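Local coordinates for bifunctional dTDP-4-dehydrorhamnose 3,5-epimerase/dTDP-4-dehydrorhamnose reductase (Arabidopsis thaliana, PDB 4QQR), which converts dTDP- or UDP-4-keto-6-deoxy-glucose to the L-rhamnose nucleotide by 3,5-epimerisation followed by NADPH-dependent 4-keto reduction, at residues A[12-25]-A[55-68]. Sequence-based numbering, arbitrary orientation.
Sequences SFNFLIYGKTGWIG and DIESVKPSHVFNAA. With SO4 (sulfate ion), chain H.
Strands 14-18 and 63-66 run parallel, their axes 4.6 Å apart and 21° askew. L16 N donates to H63 O, nearly straight, and L16 O accepts F65 N; Y18 N then bonds F65 O, and Y18 O accepts A67 N. At the start of the pairing, S62 grips N14 twice: N14 N donates to S62 OG (2.9 Å), and S62 N to N14 O. S62 OG also hydrogen-bonds H63 ND1, which would help to hold the imidazole's rotation. On the face carrying F15, H63 and F65, these rings and F13 form an aromatic cluster. F65 CE1 sits over one face of the F15 ring, 3.4 Å from F15 CD2, while F15 turns its edge toward the face of H63. Helix 200-212 packs against F13, F15 and F65. The face with L16 and Y18 meets the end of helix 49-59. There L16, with CG anti to the backbone N (chi1 -180°), sends CD2 to I56 CD1 (3.6 Å) and CD1 to V59. Y18 OH donates to D55 OD2 (2.7 Å), on the anti side, 29° out of the carboxylate plane; G44 N also bonds that oxygen. The two strands are neighbours in the parallel sheet of a Rossmann fold, and segment 12-25 goes on into W23 and I24, which by similarity bind NADPH.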
loop_
_atom_site.group_PDB
_atom_site.type_symbol
_atom_site.label_atom_id
_atom_site.label_comp_id
_atom_site.label_asym_id
_atom_site.label_seq_id
_atom_site.Cartn_x
_atom_site.Cartn_y
_atom_site.Cartn_z
ATOM N N SER A 12 2.035 -23.525 27.210
ATOM C CA SER A 12 0.983 -22.518 27.041
ATOM C C SER A 12 1.303 -21.597 25.861
ATOM O O SER A 12 0.562 -21.565 24.873
ATOM C CB SER A 12 0.791 -21.695 28.333
ATOM O OG SER A 12 -0.384 -20.889 28.291
ATOM N N PHE A 13 2.412 -20.863 25.975
ATOM C CA PHE A 13 2.832 -19.899 24.958
ATOM C C PHE A 13 3.991 -20.397 24.085
ATOM O O PHE A 13 4.840 -21.162 24.545
ATOM C CB PHE A 13 3.209 -18.569 25.618
ATOM C CG PHE A 13 2.043 -17.862 26.254
ATOM C CD1 PHE A 13 0.936 -17.506 25.494
ATOM C CD2 PHE A 13 2.051 -17.546 27.618
ATOM C CE1 PHE A 13 -0.151 -16.847 26.077
ATOM C CE2 PHE A 13 0.970 -16.893 28.211
ATOM C CZ PHE A 13 -0.135 -16.540 27.439
ATOM N N ASN A 14 4.025 -19.941 22.833
ATOM C CA ASN A 14 5.032 -20.351 21.862
ATOM C C ASN A 14 5.112 -19.300 20.784
ATOM O O ASN A 14 4.213 -19.201 19.953
ATOM C CB ASN A 14 4.640 -21.694 21.226
ATOM C CG ASN A 14 5.703 -22.232 20.270
ATOM O OD1 ASN A 14 6.789 -21.663 20.137
ATOM N ND2 ASN A 14 5.395 -23.347 19.612
ATOM N N PHE A 15 6.180 -18.513 20.772
ATOM C CA PHE A 15 6.207 -17.352 19.881
ATOM C C PHE A 15 7.005 -17.581 18.626
ATOM O O PHE A 15 8.139 -18.070 18.677
ATOM C CB PHE A 15 6.740 -16.105 20.583
ATOM C CG PHE A 15 5.906 -15.652 21.751
ATOM C CD1 PHE A 15 4.651 -16.185 21.982
ATOM C CD2 PHE A 15 6.380 -14.681 22.611
ATOM C CE1 PHE A 15 3.886 -15.761 23.052
ATOM C CE2 PHE A 15 5.620 -14.251 23.681
ATOM C CZ PHE A 15 4.373 -14.789 23.905
ATOM N N LEU A 16 6.400 -17.229 17.493
ATOM C CA LEU A 16 7.126 -17.152 16.239
ATOM C C LEU A 16 7.544 -15.694 16.062
ATOM O O LEU A 16 6.714 -14.792 16.129
ATOM C CB LEU A 16 6.268 -17.640 15.067
ATOM C CG LEU A 16 6.913 -17.623 13.671
ATOM C CD1 LEU A 16 8.176 -18.484 13.626
ATOM C CD2 LEU A 16 5.916 -18.068 12.587
ATOM N N ILE A 17 8.839 -15.462 15.880
ATOM C CA ILE A 17 9.354 -14.106 15.757
ATOM C C ILE A 17 10.049 -13.910 14.414
ATOM O O ILE A 17 10.816 -14.762 13.976
ATOM C CB ILE A 17 10.316 -13.773 16.915
ATOM C CG1 ILE A 17 9.589 -13.928 18.260
ATOM C CG2 ILE A 17 10.877 -12.371 16.754
ATOM C CD1 ILE A 17 10.501 -13.870 19.487
ATOM N N TYR A 18 9.765 -12.795 13.752
ATOM C CA TYR A 18 10.450 -12.468 12.505
ATOM C C TYR A 18 11.402 -11.296 12.686
ATOM O O TYR A 18 11.049 -10.293 13.298
ATOM C CB TYR A 18 9.453 -12.246 11.351
ATOM C CG TYR A 18 8.901 -13.560 10.844
ATOM C CD1 TYR A 18 7.730 -14.093 11.374
ATOM C CD2 TYR A 18 9.581 -14.297 9.880
ATOM C CE1 TYR A 18 7.233 -15.311 10.933
ATOM C CE2 TYR A 18 9.099 -15.519 9.438
ATOM C CZ TYR A 18 7.921 -16.017 9.965
ATOM O OH TYR A 18 7.432 -17.225 9.529
ATOM N N GLY A 19 12.628 -11.461 12.192
ATOM C CA GLY A 19 13.667 -10.453 12.315
ATOM C C GLY A 19 14.720 -10.692 13.387
ATOM O O GLY A 19 14.956 -9.805 14.209
ATOM N N LYS A 20 15.374 -11.857 13.397
ATOM C CA LYS A 20 16.476 -12.068 14.356
ATOM C C LYS A 20 17.649 -11.133 14.052
ATOM O O LYS A 20 18.356 -10.671 14.952
ATOM C CB LYS A 20 16.937 -13.537 14.417
ATOM C CG LYS A 20 17.737 -14.068 13.223
ATOM C CD LYS A 20 18.273 -15.486 13.490
ATOM C CE LYS A 20 19.069 -15.535 14.801
ATOM N NZ LYS A 20 19.672 -16.877 15.129
ATOM N N THR A 21 17.825 -10.860 12.766
ATOM C CA THR A 21 18.814 -9.914 12.271
ATOM C C THR A 21 18.772 -8.568 13.007
ATOM O O THR A 21 19.812 -7.993 13.300
ATOM C CB THR A 21 18.585 -9.680 10.753
ATOM O OG1 THR A 21 19.097 -10.797 10.012
ATOM C CG2 THR A 21 19.246 -8.382 10.277
ATOM N N GLY A 22 17.574 -8.084 13.322
ATOM C CA GLY A 22 17.400 -6.705 13.747
ATOM C C GLY A 22 17.455 -6.408 15.237
ATOM O O GLY A 22 17.640 -7.305 16.057
ATOM N N TRP A 23 17.275 -5.139 15.590
ATOM C CA TRP A 23 17.434 -4.697 16.969
ATOM C C TRP A 23 16.350 -5.287 17.880
ATOM O O TRP A 23 16.643 -6.082 18.773
ATOM C CB TRP A 23 17.476 -3.161 17.034
ATOM C CG TRP A 23 17.871 -2.563 18.384
ATOM C CD1 TRP A 23 18.402 -3.224 19.455
ATOM C CD2 TRP A 23 17.751 -1.189 18.786
ATOM N NE1 TRP A 23 18.623 -2.350 20.493
ATOM C CE2 TRP A 23 18.233 -1.097 20.109
ATOM C CE3 TRP A 23 17.295 -0.028 18.153
ATOM C CZ2 TRP A 23 18.259 0.107 20.813
ATOM C CZ3 TRP A 23 17.320 1.166 18.851
ATOM C CH2 TRP A 23 17.794 1.224 20.172
ATOM N N ILE A 24 15.098 -4.903 17.649
ATOM C CA ILE A 24 13.969 -5.405 18.435
ATOM C C ILE A 24 13.802 -6.946 18.407
ATOM O O ILE A 24 13.589 -7.587 19.450
ATOM C CB ILE A 24 12.672 -4.694 17.993
ATOM C CG1 ILE A 24 12.712 -3.237 18.445
ATOM C CG2 ILE A 24 11.418 -5.385 18.553
ATOM C CD1 ILE A 24 11.486 -2.441 18.021
ATOM N N GLY A 25 13.904 -7.529 17.216
ATOM C CA GLY A 25 13.762 -8.966 17.049
ATOM C C GLY A 25 14.784 -9.745 17.853
ATOM O O GLY A 25 14.475 -10.796 18.434
ATOM N N ASP A 55 6.669 -22.310 8.243
ATOM C CA ASP A 55 7.002 -21.896 9.594
ATOM C C ASP A 55 5.841 -22.095 10.570
ATOM O O ASP A 55 6.054 -22.601 11.667
ATOM C CB ASP A 55 7.428 -20.424 9.618
ATOM C CG ASP A 55 8.725 -20.171 8.884
ATOM O OD1 ASP A 55 9.169 -21.065 8.137
ATOM O OD2 ASP A 55 9.297 -19.069 9.054
ATOM N N ILE A 56 4.630 -21.687 10.187
ATOM C CA ILE A 56 3.504 -21.777 11.117
ATOM C C ILE A 56 3.194 -23.234 11.450
ATOM O O ILE A 56 2.862 -23.570 12.588
ATOM C CB ILE A 56 2.222 -21.106 10.589
ATOM C CG1 ILE A 56 2.499 -19.675 10.107
ATOM C CG2 ILE A 56 1.119 -21.156 11.642
ATOM C CD1 ILE A 56 2.650 -18.672 11.177
ATOM N N GLU A 57 3.324 -24.110 10.461
ATOM C CA GLU A 57 3.061 -25.527 10.704
ATOM C C GLU A 57 4.201 -26.222 11.458
ATOM O O GLU A 57 3.965 -27.059 12.336
ATOM C CB GLU A 57 2.715 -26.240 9.400
ATOM C CG GLU A 57 1.608 -25.526 8.628
ATOM C CD GLU A 57 0.701 -26.477 7.874
ATOM O OE1 GLU A 57 0.027 -27.296 8.542
ATOM O OE2 GLU A 57 0.657 -26.398 6.621
ATOM N N SER A 58 5.431 -25.847 11.123
ATOM C CA SER A 58 6.613 -26.361 11.804
ATOM C C SER A 58 6.681 -25.936 13.282
ATOM O O SER A 58 6.979 -26.760 14.149
ATOM C CB SER A 58 7.874 -25.932 11.050
ATOM O OG SER A 58 9.045 -26.362 11.712
ATOM N N VAL A 59 6.393 -24.662 13.566
ATOM C CA VAL A 59 6.492 -24.110 14.931
ATOM C C VAL A 59 5.207 -24.284 15.744
ATOM O O VAL A 59 5.245 -24.361 16.981
ATOM C CB VAL A 59 6.865 -22.613 14.902
ATOM C CG1 VAL A 59 6.997 -22.033 16.317
ATOM C CG2 VAL A 59 8.155 -22.418 14.144
ATOM N N LYS A 60 4.080 -24.353 15.039
ATOM C CA LYS A 60 2.766 -24.375 15.671
ATOM C C LYS A 60 2.661 -23.293 16.752
ATOM O O LYS A 60 2.355 -23.593 17.916
ATOM C CB LYS A 60 2.483 -25.764 16.252
ATOM C CG LYS A 60 2.509 -26.887 15.226
ATOM C CD LYS A 60 3.007 -28.202 15.848
ATOM C CE LYS A 60 3.840 -29.019 14.843
ATOM N NZ LYS A 60 3.286 -30.377 14.601
ATOM N N PRO A 61 2.917 -22.031 16.373
ATOM C CA PRO A 61 3.046 -20.962 17.376
ATOM C C PRO A 61 1.705 -20.602 17.986
ATOM O O PRO A 61 0.679 -20.865 17.373
ATOM C CB PRO A 61 3.553 -19.774 16.554
ATOM C CG PRO A 61 2.918 -19.998 15.201
ATOM C CD PRO A 61 2.920 -21.499 14.999
ATOM N N SER A 62 1.712 -20.024 19.178
ATOM C CA SER A 62 0.491 -19.517 19.775
ATOM C C SER A 62 0.272 -18.057 19.358
ATOM O O SER A 62 -0.874 -17.575 19.309
ATOM C CB SER A 62 0.548 -19.625 21.304
ATOM O OG SER A 62 1.547 -18.775 21.835
ATOM N N HIS A 63 1.376 -17.353 19.091
ATOM C CA HIS A 63 1.346 -15.949 18.662
ATOM C C HIS A 63 2.542 -15.707 17.737
ATOM O O HIS A 63 3.489 -16.499 17.729
ATOM C CB HIS A 63 1.429 -14.970 19.852
ATOM C CG HIS A 63 0.431 -15.219 20.951
ATOM N ND1 HIS A 63 0.455 -16.348 21.749
ATOM C CD2 HIS A 63 -0.591 -14.458 21.412
ATOM C CE1 HIS A 63 -0.528 -16.283 22.629
ATOM N NE2 HIS A 63 -1.176 -15.145 22.449
ATOM N N VAL A 64 2.503 -14.608 16.976
ATOM C CA VAL A 64 3.527 -14.280 15.974
ATOM C C VAL A 64 3.981 -12.833 16.145
ATOM O O VAL A 64 3.177 -11.959 16.399
ATOM C CB VAL A 64 2.999 -14.478 14.507
ATOM C CG1 VAL A 64 4.013 -13.968 13.464
ATOM C CG2 VAL A 64 2.634 -15.925 14.234
ATOM N N PHE A 65 5.276 -12.585 16.002
ATOM C CA PHE A 65 5.831 -11.245 16.177
ATOM C C PHE A 65 6.561 -10.815 14.922
ATOM O O PHE A 65 7.461 -11.502 14.453
ATOM C CB PHE A 65 6.791 -11.223 17.362
ATOM C CG PHE A 65 6.109 -11.334 18.687
ATOM C CD1 PHE A 65 5.604 -12.555 19.120
ATOM C CD2 PHE A 65 5.981 -10.218 19.515
ATOM C CE1 PHE A 65 4.961 -12.662 20.342
ATOM C CE2 PHE A 65 5.340 -10.313 20.751
ATOM C CZ PHE A 65 4.834 -11.538 21.167
ATOM N N ASN A 66 6.161 -9.683 14.368
ATOM C CA ASN A 66 6.818 -9.155 13.184
ATOM C C ASN A 66 7.764 -7.990 13.516
ATOM O O ASN A 66 7.345 -6.833 13.644
ATOM C CB ASN A 66 5.776 -8.728 12.144
ATOM C CG ASN A 66 6.389 -7.936 10.999
ATOM O OD1 ASN A 66 7.533 -8.175 10.607
ATOM N ND2 ASN A 66 5.631 -6.986 10.463
ATOM N N ALA A 67 9.044 -8.293 13.652
ATOM C CA ALA A 67 10.026 -7.245 13.876
ATOM C C ALA A 67 10.888 -7.116 12.627
ATOM O O ALA A 67 11.939 -6.496 12.659
ATOM C CB ALA A 67 10.864 -7.560 15.086
ATOM N N ALA A 68 10.406 -7.683 11.519
ATOM C CA ALA A 68 11.163 -7.790 10.267
ATOM C C ALA A 68 11.664 -6.459 9.725
ATOM O O ALA A 68 12.302 -6.393 8.673
ATOM C CB ALA A 68 10.353 -8.523 9.201
HETATM S S SO4 H . 17.481 -2.804 12.525
HETATM O O1 SO4 H . 17.077 -1.414 12.761
HETATM O O2 SO4 H . 16.786 -3.257 11.316
HETATM O O3 SO4 H . 17.085 -3.633 13.665
HETATM O O4 SO4 H . 18.937 -2.930 12.352
#